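Local coordinates for putative rubredoxin reductase (Rhodopseudomonas palustris, PDB 3FG2), which probably passes electrons from NADH through its bound FAD to the ferredoxin that serves the cytochrome P450 CYP199A2, at residues E35-Y40 and T128-E133; K47-S52 and V134-M139. All coordinates share one frame; numbering follows the deposited sequence.

Contact 1 of 2, residues E35-Y40 and T128-E133; sequences EKHLPY and TLDESE. With FAD (flavin-adenine dinucleotide), chain B.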
loop_
_atom_site.group_PDB
_atom_site.type_symbol
_atom_site.label_atom_id
_atom_site.label_comp_id
_atom_site.label_asym_id
_atom_site.label_seq_id
_atom_site.Cartn_x
_atom_site.Cartn_y
_atom_site.Cartn_z
ATOM N N GLU A 35 2.108 17.191 4.608
ATOM C CA GLU A 35 2.098 16.617 5.947
ATOM C C GLU A 35 3.197 17.245 6.784
ATOM O O GLU A 35 4.268 17.554 6.273
ATOM C CB GLU A 35 2.308 15.102 5.906
ATOM C CG GLU A 35 1.183 14.302 5.280
ATOM C CD GLU A 35 1.327 12.811 5.563
ATOM O OE1 GLU A 35 1.058 12.006 4.650
ATOM O OE2 GLU A 35 1.703 12.444 6.703
ATOM N N LYS A 36 2.926 17.420 8.073
ATOM C CA LYS A 36 3.889 18.008 9.000
ATOM C C LYS A 36 5.006 17.031 9.353
ATOM O O LYS A 36 5.330 16.835 10.528
ATOM C CB LYS A 36 3.191 18.454 10.292
ATOM C CG LYS A 36 2.256 19.646 10.140
ATOM C CD LYS A 36 1.684 20.059 11.494
ATOM C CE LYS A 36 0.774 21.271 11.370
ATOM N NZ LYS A 36 1.506 22.479 10.893
ATOM N N HIS A 37 5.585 16.408 8.336
ATOM C CA HIS A 37 6.678 15.472 8.554
ATOM C C HIS A 37 7.577 15.439 7.343
ATOM O O HIS A 37 7.139 15.694 6.223
ATOM C CB HIS A 37 6.160 14.055 8.799
ATOM C CG HIS A 37 5.239 13.938 9.967
ATOM N ND1 HIS A 37 3.869 13.907 9.830
ATOM C CD2 HIS A 37 5.488 13.855 11.296
ATOM C CE1 HIS A 37 3.312 13.804 11.023
ATOM N NE2 HIS A 37 4.272 13.771 11.931
ATOM N N LEU A 38 8.847 15.143 7.573
ATOM C CA LEU A 38 9.774 15.031 6.468
ATOM C C LEU A 38 9.256 13.783 5.765
ATOM O O LEU A 38 8.668 12.914 6.415
ATOM C CB LEU A 38 11.196 14.784 6.984
ATOM C CG LEU A 38 11.773 15.800 7.976
ATOM C CD1 LEU A 38 13.082 15.272 8.535
ATOM C CD2 LEU A 38 11.975 17.145 7.287
ATOM N N PRO A 39 9.438 13.683 4.437
ATOM C CA PRO A 39 8.960 12.496 3.721
ATOM C C PRO A 39 9.295 11.243 4.534
ATOM O O PRO A 39 10.429 11.077 4.972
ATOM C CB PRO A 39 9.722 12.577 2.407
ATOM C CG PRO A 39 9.756 14.046 2.160
ATOM C CD PRO A 39 10.129 14.605 3.520
ATOM N N TYR A 40 8.317 10.365 4.736
ATOM C CA TYR A 40 8.546 9.173 5.545
ATOM C C TYR A 40 8.037 7.850 4.977
ATOM O O TYR A 40 7.268 7.815 4.017
ATOM C CB TYR A 40 7.943 9.395 6.935
ATOM C CG TYR A 40 6.438 9.561 6.938
ATOM C CD1 TYR A 40 5.599 8.464 7.138
ATOM C CD2 TYR A 40 5.849 10.813 6.753
ATOM C CE1 TYR A 40 4.215 8.605 7.159
ATOM C CE2 TYR A 40 4.459 10.967 6.769
ATOM C CZ TYR A 40 3.652 9.856 6.976
ATOM O OH TYR A 40 2.281 9.984 7.008
ATOM N N THR A 128 -1.496 7.092 8.121
ATOM C CA THR A 128 -0.532 8.184 8.218
ATOM C C THR A 128 0.286 8.077 9.508
ATOM O O THR A 128 -0.119 7.388 10.447
ATOM C CB THR A 128 -1.247 9.538 8.207
ATOM O OG1 THR A 128 -2.019 9.680 9.407
ATOM C CG2 THR A 128 -2.172 9.632 6.999
ATOM N N LEU A 129 1.433 8.750 9.552
ATOM C CA LEU A 129 2.266 8.714 10.749
ATOM C C LEU A 129 1.430 9.177 11.939
ATOM O O LEU A 129 1.371 8.496 12.966
ATOM C CB LEU A 129 3.502 9.610 10.588
ATOM C CG LEU A 129 4.407 9.823 11.818
ATOM C CD1 LEU A 129 4.739 8.488 12.476
ATOM C CD2 LEU A 129 5.677 10.553 11.400
ATOM N N ASP A 130 0.771 10.324 11.789
ATOM C CA ASP A 130 -0.076 10.860 12.856
ATOM C C ASP A 130 -1.041 9.808 13.404
ATOM O O ASP A 130 -1.125 9.594 14.618
ATOM C CB ASP A 130 -0.882 12.066 12.354
ATOM C CG ASP A 130 -0.040 13.318 12.233
ATOM O OD1 ASP A 130 -0.565 14.353 11.781
ATOM O OD2 ASP A 130 1.150 13.264 12.597
ATOM N N GLU A 131 -1.768 9.155 12.505
ATOM C CA GLU A 131 -2.727 8.136 12.904
ATOM C C GLU A 131 -2.053 6.974 13.605
ATOM O O GLU A 131 -2.608 6.399 14.541
ATOM C CB GLU A 131 -3.491 7.644 11.680
ATOM C CG GLU A 131 -4.456 8.686 11.143
ATOM C CD GLU A 131 -4.986 8.336 9.775
ATOM O OE1 GLU A 131 -5.843 9.090 9.268
ATOM O OE2 GLU A 131 -4.542 7.314 9.203
ATOM N N SER A 132 -0.851 6.626 13.165
ATOM C CA SER A 132 -0.140 5.529 13.791
ATOM C C SER A 132 0.276 5.926 15.212
ATOM O O SER A 132 0.181 5.129 16.144
ATOM C CB SER A 132 1.091 5.164 12.960
ATOM O OG SER A 132 1.764 4.043 13.507
ATOM N N GLU A 133 0.724 7.166 15.377
ATOM C CA GLU A 133 1.157 7.649 16.684
ATOM C C GLU A 133 0.027 7.715 17.712
ATOM O O GLU A 133 0.235 7.378 18.883
ATOM C CB GLU A 133 1.820 9.024 16.559
ATOM C CG GLU A 133 2.288 9.597 17.887
ATOM C CD GLU A 133 3.232 8.670 18.629
ATOM O OE1 GLU A 133 3.462 8.907 19.830
ATOM O OE2 GLU A 133 3.749 7.708 18.024
HETATM P PA FAD B . 1.823 7.767 -0.306
HETATM O O1A FAD B . 0.499 7.592 0.347
HETATM O O2A FAD B . 2.956 7.299 0.269
HETATM O O5B FAD B . 1.965 9.295 -0.200
HETATM C C5B FAD B . 0.998 10.258 -0.725
HETATM C C4B FAD B . 1.432 11.605 -0.109
HETATM O O4B FAD B . 0.812 12.673 -0.922
HETATM C C3B FAD B . 0.963 11.860 1.336
HETATM O O3B FAD B . 1.923 12.335 2.226
HETATM C C2B FAD B . -0.247 12.725 1.120
HETATM O O2B FAD B . -0.634 13.437 2.254
HETATM C C1B FAD B . 0.249 13.631 0.033
HETATM N N9A FAD B . -0.754 14.341 -0.764
HETATM C C8A FAD B . -1.982 13.874 -1.157
HETATM N N7A FAD B . -2.670 14.759 -1.868
HETATM C C5A FAD B . -1.862 15.856 -1.947
HETATM C C6A FAD B . -2.049 17.174 -2.596
HETATM N N6A FAD B . -3.125 17.528 -3.261
HETATM N N1A FAD B . -0.985 18.042 -2.458
HETATM C C2A FAD B . 0.160 17.713 -1.772
HETATM N N3A FAD B . 0.409 16.536 -1.151
HETATM C C4A FAD B . -0.635 15.635 -1.266
HETATM N N1 FAD B . 3.468 -1.582 0.732
HETATM C C2 FAD B . 4.332 -2.594 0.648
HETATM O O2 FAD B . 4.773 -2.949 -0.403
HETATM N N3 FAD B . 4.782 -3.307 1.807
HETATM C C4 FAD B . 4.343 -2.975 3.076
HETATM O O4 FAD B . 4.752 -3.600 4.038
HETATM C C4X FAD B . 3.399 -1.866 3.182
HETATM N N5 FAD B . 2.941 -1.488 4.400
HETATM C C5X FAD B . 2.055 -0.427 4.467
HETATM C C6 FAD B . 1.595 -0.036 5.756
HETATM C C7 FAD B . 0.716 1.015 5.924
HETATM C C7M FAD B . 0.257 1.392 7.318
HETATM C C8 FAD B . 0.235 1.756 4.752
HETATM C C8M FAD B . -0.726 2.919 4.861
HETATM C C9 FAD B . 0.680 1.374 3.469
HETATM C C9A FAD B . 1.585 0.296 3.316
HETATM N N10 FAD B . 2.098 -0.142 2.024
HETATM C C10 FAD B . 2.980 -1.183 1.941
HETATM C "C1'" FAD B . 1.632 0.596 0.824
HETATM C "C2'" FAD B . 2.611 1.762 0.489
HETATM O "O2'" FAD B . 2.735 2.576 1.634
HETATM C "C3'" FAD B . 2.034 2.532 -0.681
HETATM O "O3'" FAD B . 1.951 1.680 -1.818
HETATM C "C4'" FAD B . 2.922 3.722 -1.003
HETATM O "O4'" FAD B . 3.027 4.602 0.147
HETATM C "C5'" FAD B . 2.316 4.471 -2.165
HETATM O "O5'" FAD B . 3.240 5.721 -2.441
HETATM P P FAD B . 2.619 7.004 -2.915
HETATM O O1P FAD B . 3.867 7.917 -3.080
HETATM O O2P FAD B . 1.829 6.873 -4.056
HETATM O O3P FAD B . 1.740 7.558 -1.881
HETATM O O HOH W 1 0.635 16.419 9.544
#
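Tyr-40 meets the start of helix 129-138 with its hydroxyl, which takes part in the direct hydrogen bonding between 35-40 and 128-133. Leu-129 N donates to Tyr-40 OH over 3.0 Å in a nearly straight bond (168°), so a first-turn amide, which has no helical acceptor of its own, is satisfied by a side chain. The same hydroxyl donates to Glu-35 OE2 at 2.5 Å, on the syn lone pair. The other oxygen, Glu-35 OE1, accepts from the ribose hydroxyl FAD O3B at 2.6 Å and forms a salt bridge with Arg-42, so both oxygens of the carboxylate are gripped. A phenylalanine in place of Tyr-40 would probably leave the Leu-129 amide without its acceptor and Glu-35 OE2 without this donor, making the carboxylate beside the ribose easier to turn. Thr-128 is the N-cap and forms a capping box with Glu-131: Glu-131 N donates to Thr-128 OG1 at 3.2 Å, and Thr-128 N donates back to Glu-131 OE2, from above the carboxylate plane. A Glu that binds the adenosine ribose shortly after the second strand is a familiar feature of the Rossmann-type FAD domain.

Apolar contact comes from Leu-129, which faces two rings. Its CB lies over one face of Tyr-40, 3.9 Å from the centroid and toward the rim. Chi1 sets Leu-129 CG anti to the backbone N (173°), and from there CD2 lies over one face of the His-37 ring, a CH-pi contact 3.6 Å from its centroid. On the outer side, a water links Lys-36 N to Asp-130 OD1.

Contact 2 of 2, residues K47-S52 and V134-M139; sequences KAYLKS and VLRQRM. With FAD (flavin-adenine dinucleotide), chain B.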
loop_
_atom_site.group_PDB
_atom_site.type_symbol
_atom_site.label_atom_id
_atom_site.label_comp_id
_atom_site.label_asym_id
_atom_site.label_seq_id
_atom_site.Cartn_x
_atom_site.Cartn_y
_atom_site.Cartn_z
ATOM N N LYS A 47 3.563 -1.727 11.687
ATOM C CA LYS A 47 4.496 -2.758 12.117
ATOM C C LYS A 47 5.341 -2.276 13.305
ATOM O O LYS A 47 4.792 -1.866 14.333
ATOM C CB LYS A 47 5.391 -3.154 10.934
ATOM C CG LYS A 47 4.600 -3.570 9.694
ATOM C CD LYS A 47 5.506 -3.878 8.513
ATOM C CE LYS A 47 4.703 -4.366 7.305
ATOM N NZ LYS A 47 3.683 -3.389 6.789
ATOM N N ALA A 48 6.664 -2.309 13.148
ATOM C CA ALA A 48 7.592 -1.896 14.198
ATOM C C ALA A 48 7.208 -0.617 14.927
ATOM O O ALA A 48 7.238 -0.578 16.155
ATOM C CB ALA A 48 8.997 -1.750 13.627
ATOM N N TYR A 49 6.847 0.428 14.189
ATOM C CA TYR A 49 6.505 1.687 14.836
ATOM C C TYR A 49 5.522 1.542 16.003
ATOM O O TYR A 49 5.728 2.116 17.072
ATOM C CB TYR A 49 5.954 2.690 13.831
ATOM C CG TYR A 49 5.862 4.067 14.432
ATOM C CD1 TYR A 49 7.015 4.783 14.746
ATOM C CD2 TYR A 49 4.627 4.622 14.773
ATOM C CE1 TYR A 49 6.945 6.017 15.394
ATOM C CE2 TYR A 49 4.543 5.849 15.417
ATOM C CZ TYR A 49 5.705 6.542 15.729
ATOM O OH TYR A 49 5.626 7.749 16.382
ATOM N N LEU A 50 4.456 0.777 15.802
ATOM C CA LEU A 50 3.465 0.561 16.850
ATOM C C LEU A 50 4.094 -0.033 18.107
ATOM O O LEU A 50 3.478 -0.049 19.172
ATOM C CB LEU A 50 2.363 -0.372 16.341
ATOM C CG LEU A 50 1.099 0.243 15.733
ATOM C CD1 LEU A 50 1.387 1.600 15.117
ATOM C CD2 LEU A 50 0.543 -0.718 14.702
ATOM N N LYS A 51 5.324 -0.516 17.984
ATOM C CA LYS A 51 6.021 -1.120 19.117
ATOM C C LYS A 51 7.186 -0.259 19.603
ATOM O O LYS A 51 7.832 -0.587 20.593
ATOM C CB LYS A 51 6.570 -2.494 18.722
ATOM C CG LYS A 51 5.610 -3.373 17.948
ATOM C CD LYS A 51 6.335 -4.605 17.445
ATOM C CE LYS A 51 5.423 -5.530 16.670
ATOM N NZ LYS A 51 6.229 -6.614 16.046
ATOM N N SER A 52 7.464 0.832 18.901
ATOM C CA SER A 52 8.573 1.703 19.273
ATOM C C SER A 52 8.176 2.669 20.370
ATOM O O SER A 52 7.096 2.563 20.945
ATOM C CB SER A 52 9.055 2.499 18.057
ATOM O OG SER A 52 8.087 3.455 17.652
ATOM N N VAL A 134 -1.162 8.143 17.293
ATOM C CA VAL A 134 -2.282 8.218 18.232
ATOM C C VAL A 134 -2.686 6.811 18.667
ATOM O O VAL A 134 -2.981 6.565 19.836
ATOM C CB VAL A 134 -3.517 8.921 17.619
ATOM C CG1 VAL A 134 -3.101 10.215 16.942
ATOM C CG2 VAL A 134 -4.208 8.005 16.642
ATOM N N LEU A 135 -2.685 5.882 17.721
ATOM C CA LEU A 135 -3.052 4.507 18.015
ATOM C C LEU A 135 -2.032 3.910 18.986
ATOM O O LEU A 135 -2.391 3.184 19.914
ATOM C CB LEU A 135 -3.106 3.705 16.714
ATOM C CG LEU A 135 -3.744 2.314 16.756
ATOM C CD1 LEU A 135 -5.062 2.345 17.532
ATOM C CD2 LEU A 135 -3.975 1.851 15.325
ATOM N N ARG A 136 -0.762 4.239 18.776
ATOM C CA ARG A 136 0.312 3.751 19.633
ATOM C C ARG A 136 0.092 4.206 21.079
ATOM O O ARG A 136 0.295 3.440 22.022
ATOM C CB ARG A 136 1.660 4.279 19.128
ATOM C CG ARG A 136 2.885 3.689 19.838
ATOM C CD ARG A 136 4.164 4.349 19.338
ATOM N NE ARG A 136 4.292 5.719 19.825
ATOM C CZ ARG A 136 4.734 6.045 21.037
ATOM N NH1 ARG A 136 5.099 5.099 21.894
ATOM N NH2 ARG A 136 4.806 7.319 21.399
ATOM N N GLN A 137 -0.326 5.458 21.243
ATOM C CA GLN A 137 -0.576 6.022 22.565
ATOM C C GLN A 137 -1.925 5.603 23.154
ATOM O O GLN A 137 -2.087 5.581 24.375
ATOM C CB GLN A 137 -0.527 7.551 22.508
ATOM C CG GLN A 137 0.814 8.128 22.135
ATOM C CD GLN A 137 0.803 9.644 22.121
ATOM O OE1 GLN A 137 0.361 10.281 23.078
ATOM N NE2 GLN A 137 1.299 10.234 21.035
ATOM N N ARG A 138 -2.884 5.275 22.288
ATOM C CA ARG A 138 -4.226 4.895 22.725
ATOM C C ARG A 138 -4.378 3.461 23.238
ATOM O O ARG A 138 -5.147 3.216 24.169
ATOM C CB ARG A 138 -5.224 5.123 21.584
ATOM C CG ARG A 138 -6.698 4.951 21.963
ATOM C CD ARG A 138 -7.209 6.146 22.750
ATOM N NE ARG A 138 -6.963 7.403 22.049
ATOM C CZ ARG A 138 -7.753 7.931 21.114
ATOM N NH1 ARG A 138 -8.873 7.319 20.747
ATOM N NH2 ARG A 138 -7.413 9.080 20.540
ATOM N N MET A 139 -3.652 2.519 22.637
ATOM C CA MET A 139 -3.747 1.113 23.028
ATOM C C MET A 139 -3.521 0.796 24.501
ATOM O O MET A 139 -4.208 -0.055 25.069
ATOM C CB MET A 139 -2.792 0.264 22.194
ATOM C CG MET A 139 -3.210 0.078 20.745
ATOM S SD MET A 139 -2.100 -1.082 19.924
ATOM C CE MET A 139 -0.814 0.024 19.354
HETATM P PA FAD B . 1.823 7.767 -0.306
HETATM O O1A FAD B . 0.499 7.592 0.347
HETATM O O2A FAD B . 2.956 7.299 0.269
HETATM O O5B FAD B . 1.965 9.295 -0.200
HETATM C C5B FAD B . 0.998 10.258 -0.725
HETATM C C4B FAD B . 1.432 11.605 -0.109
HETATM O O4B FAD B . 0.812 12.673 -0.922
HETATM C C3B FAD B . 0.963 11.860 1.336
HETATM O O3B FAD B . 1.923 12.335 2.226
HETATM C C2B FAD B . -0.247 12.725 1.120
HETATM O O2B FAD B . -0.634 13.437 2.254
HETATM C C1B FAD B . 0.249 13.631 0.033
HETATM N N9A FAD B . -0.754 14.341 -0.764
HETATM C C8A FAD B . -1.982 13.874 -1.157
HETATM N N7A FAD B . -2.670 14.759 -1.868
HETATM C C5A FAD B . -1.862 15.856 -1.947
HETATM C C6A FAD B . -2.049 17.174 -2.596
HETATM N N6A FAD B . -3.125 17.528 -3.261
HETATM N N1A FAD B . -0.985 18.042 -2.458
HETATM C C2A FAD B . 0.160 17.713 -1.772
HETATM N N3A FAD B . 0.409 16.536 -1.151
HETATM C C4A FAD B . -0.635 15.635 -1.266
HETATM N N1 FAD B . 3.468 -1.582 0.732
HETATM C C2 FAD B . 4.332 -2.594 0.648
HETATM O O2 FAD B . 4.773 -2.949 -0.403
HETATM N N3 FAD B . 4.782 -3.307 1.807
HETATM C C4 FAD B . 4.343 -2.975 3.076
HETATM O O4 FAD B . 4.752 -3.600 4.038
HETATM C C4X FAD B . 3.399 -1.866 3.182
HETATM N N5 FAD B . 2.941 -1.488 4.400
HETATM C C5X FAD B . 2.055 -0.427 4.467
HETATM C C6 FAD B . 1.595 -0.036 5.756
HETATM C C7 FAD B . 0.716 1.015 5.924
HETATM C C7M FAD B . 0.257 1.392 7.318
HETATM C C8 FAD B . 0.235 1.756 4.752
HETATM C C8M FAD B . -0.726 2.919 4.861
HETATM C C9 FAD B . 0.680 1.374 3.469
HETATM C C9A FAD B . 1.585 0.296 3.316
HETATM N N10 FAD B . 2.098 -0.142 2.024
HETATM C C10 FAD B . 2.980 -1.183 1.941
HETATM C "C1'" FAD B . 1.632 0.596 0.824
HETATM C "C2'" FAD B . 2.611 1.762 0.489
HETATM O "O2'" FAD B . 2.735 2.576 1.634
HETATM C "C3'" FAD B . 2.034 2.532 -0.681
HETATM O "O3'" FAD B . 1.951 1.680 -1.818
HETATM C "C4'" FAD B . 2.922 3.722 -1.003
HETATM O "O4'" FAD B . 3.027 4.602 0.147
HETATM C "C5'" FAD B . 2.316 4.471 -2.165
HETATM O "O5'" FAD B . 3.240 5.721 -2.441
HETATM P P FAD B . 2.619 7.004 -2.915
HETATM O O1P FAD B . 3.867 7.917 -3.080
HETATM O O2P FAD B . 1.829 6.873 -4.056
HETATM O O3P FAD B . 1.740 7.558 -1.881
#
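Leu-50 and Arg-136 bring the two backbones together, their CA atoms 5.3 Å apart, and Arg-136 covers the loop with the aliphatic part of its side chain. Arg-136 CG lies 3.8 Å from Leu-50 O, while CD sits 3.5 Å from Tyr-49 O. That carbonyl is already held by Ser-52, whose N and OG both donate to it, the hydroxyl at 2.8 Å in the carbonyl plane. Deeper in, the side chains of Leu-50 and Met-139 cross at about a right angle, with Leu-50 CG 4.1 Å from Met-139 CE; the bend at chi3 (-88°) brings this methyl to the leucine, and both residues also pack on Phe-157 of helix 152-163.

The polar end of Arg-136 is only weakly tied to the loop, at the partly exposed edge of the contact: NH1 makes a weak bond to Ser-52 O (3.4 Å, 126°), and its stronger partner is Glu-133, in a salt bridge with NH2.

At the start of 47-52, away from the helix, Lys-47 NZ donates to FAD O4 at 3.0 Å and weakly to N5, and pairs with Glu-156 in a salt bridge, a lysine-glutamate pair beside the isoalloxazine, as in many flavoprotein reductases with two dinucleotide-binding domains.

How the contacts relate
Both contacts join helix 129-138 to the long loop that follows strand 29-32, contact 1 at the helix N-terminus and contact 2 at its C-terminal half, with centres 13 Å apart. Contact 2 is the more buried, resting on apolar side chains and aliphatic cover over backbone carbonyls; contact 1, partly buried, relies on hydrogen bonds, ring faces and a bridging water. Between them, Glu-133 OE2 lies 2.5 Å from Tyr-49 OH, a probable hydrogen bond, and Ser-132 packs against Leu-50. The loop also reaches FAD at both places, by a carboxylate on the adenosine ribose in 35-40 and by an ammonium group on the flavin ring in 47-52.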